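Local coordinates for protein fatty acid amide hydrolase (PDB 6KVR) that probably hydrolyses amides of monocarboxylic acids to the carboxylate and ammonium, at residues I303-E307 / L556-K560. Numbering follows the deposited sequence.
Sequences IDDLE and LAAGK
Two antiparallel helices lie side by side on one face of the mixed central sheet of the amidase signature fold: 303-307 is the first turn of helix 303-317, and 556-560 belongs to helix 552-565 near the C-terminus. Both segments are regular α-helix, closed by Glu307 N to Ile303 O and Lys560 N to Leu556 O, each 2.9 Å. Their axes approach to 9.7 Å at 166°, with Ile303 CA 5.8 Å from Lys560 CA, and 334 Å² is buried between them. Ile303 (chi1 and chi2 both m) points into the interface. Its CG2 rests on the backbone of the other helix, 3.4 Å from Leu556 O and 4.0 Å from Lys560 N; Gly559 has no side chain here and meets Ile303 through its backbone, Gly559 O lying 4.3 Å from Ile303 CG1. Asp304 starts away from the partner, but its carboxylate swings back to meet Lys560. Asp305 lies out of reach of 556-560; its carboxylate accepts hydrogen bonds from Ala86 N and Thr87 OG1. Leu306 returns to the seam, its CB 4.0 Å from Leu556 CD1. Together with Ile303 and Leu556 it packs on Leu495 of strand 494-499, so the apolar floor of the pair is continuous with the sheet. Glu307 offers its CA to Leu556 CD1 at 3.9 Å, while its carboxylate leads off to Trp331 NE1. Above this apolar layer, the Lys560 side chain runs extended through chi1 and chi2 (t, t), then bends (m, m) to bridge the helices by a hydrogen-bonded salt bridge, NZ to Asp304 OD1, 3.2 Å.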
loop_
_atom_site.group_PDB
_atom_site.type_symbol
_atom_site.label_atom_id
_atom_site.label_comp_id
_atom_site.label_asym_id
_atom_site.label_seq_id
_atom_site.Cartn_x
_atom_site.Cartn_y
_atom_site.Cartn_z
ATOM N N ILE A 303 -24.091 -2.865 13.811
ATOM C CA ILE A 303 -23.271 -2.134 12.853
ATOM C C ILE A 303 -22.809 -0.799 13.430
ATOM O O ILE A 303 -21.689 -0.359 13.140
ATOM C CB ILE A 303 -24.039 -1.964 11.533
ATOM C CG1 ILE A 303 -24.600 -3.320 11.113
ATOM C CG2 ILE A 303 -23.148 -1.341 10.455
ATOM C CD1 ILE A 303 -23.588 -4.240 10.471
ATOM N N ASP A 304 -23.640 -0.137 14.249
ATOM C CA ASP A 304 -23.205 1.066 14.964
ATOM C C ASP A 304 -21.882 0.835 15.678
ATOM O O ASP A 304 -21.001 1.704 15.681
ATOM C CB ASP A 304 -24.233 1.494 16.022
ATOM C CG ASP A 304 -25.624 1.690 15.471
ATOM O OD1 ASP A 304 -25.778 1.885 14.247
ATOM O OD2 ASP A 304 -26.570 1.648 16.293
ATOM N N ASP A 305 -21.747 -0.323 16.316
ATOM C CA ASP A 305 -20.550 -0.624 17.086
ATOM C C ASP A 305 -19.328 -0.765 16.179
ATOM O O ASP A 305 -18.285 -0.154 16.443
ATOM C CB ASP A 305 -20.812 -1.875 17.919
ATOM C CG ASP A 305 -21.694 -1.569 19.125
ATOM O OD1 ASP A 305 -21.854 -2.432 20.004
ATOM O OD2 ASP A 305 -22.189 -0.404 19.206
ATOM N N LEU A 306 -19.453 -1.514 15.073
ATOM C CA LEU A 306 -18.401 -1.510 14.051
ATOM C C LEU A 306 -18.036 -0.086 13.656
ATOM O O LEU A 306 -16.857 0.258 13.560
ATOM C CB LEU A 306 -18.852 -2.296 12.819
ATOM C CG LEU A 306 -19.332 -3.741 13.006
ATOM C CD1 LEU A 306 -19.431 -4.425 11.660
ATOM C CD2 LEU A 306 -18.385 -4.499 13.924
ATOM N N GLU A 307 -19.043 0.768 13.445
ATOM C CA GLU A 307 -18.774 2.137 13.010
ATOM C C GLU A 307 -18.078 2.937 14.107
ATOM O O GLU A 307 -17.119 3.675 13.838
ATOM C CB GLU A 307 -20.079 2.813 12.578
ATOM C CG GLU A 307 -19.938 3.915 11.540
ATOM C CD GLU A 307 -19.663 5.277 12.167
ATOM O OE1 GLU A 307 -20.236 5.551 13.253
ATOM O OE2 GLU A 307 -18.930 6.098 11.554
ATOM N N LEU A 556 -20.329 0.250 5.718
ATOM C CA LEU A 556 -21.014 0.195 7.007
ATOM C C LEU A 556 -22.323 0.971 6.974
ATOM O O LEU A 556 -23.312 0.553 7.588
ATOM C CB LEU A 556 -20.106 0.731 8.113
ATOM C CG LEU A 556 -18.904 -0.173 8.420
ATOM C CD1 LEU A 556 -18.169 0.207 9.716
ATOM C CD2 LEU A 556 -19.349 -1.618 8.458
ATOM N N ALA A 557 -22.342 2.113 6.281
ATOM C CA ALA A 557 -23.561 2.912 6.213
ATOM C C ALA A 557 -24.677 2.130 5.534
ATOM O O ALA A 557 -25.814 2.096 6.022
ATOM C CB ALA A 557 -23.292 4.227 5.472
ATOM N N ALA A 558 -24.365 1.489 4.404
ATOM C CA ALA A 558 -25.355 0.666 3.722
ATOM C C ALA A 558 -25.657 -0.597 4.512
ATOM O O ALA A 558 -26.805 -1.058 4.542
ATOM C CB ALA A 558 -24.871 0.310 2.326
ATOM N N GLY A 559 -24.644 -1.180 5.152
ATOM C CA GLY A 559 -24.911 -2.294 6.042
ATOM C C GLY A 559 -25.938 -1.935 7.095
ATOM O O GLY A 559 -26.808 -2.742 7.431
ATOM N N LYS A 560 -25.873 -0.704 7.600
ATOM C CA LYS A 560 -26.820 -0.262 8.616
ATOM C C LYS A 560 -28.237 -0.175 8.052
ATOM O O LYS A 560 -29.198 -0.606 8.701
ATOM C CB LYS A 560 -26.364 1.081 9.175
ATOM C CG LYS A 560 -27.065 1.517 10.445
ATOM C CD LYS A 560 -26.804 3.001 10.688
ATOM C CE LYS A 560 -25.327 3.374 10.448
ATOM N NZ LYS A 560 -24.423 3.082 11.612
#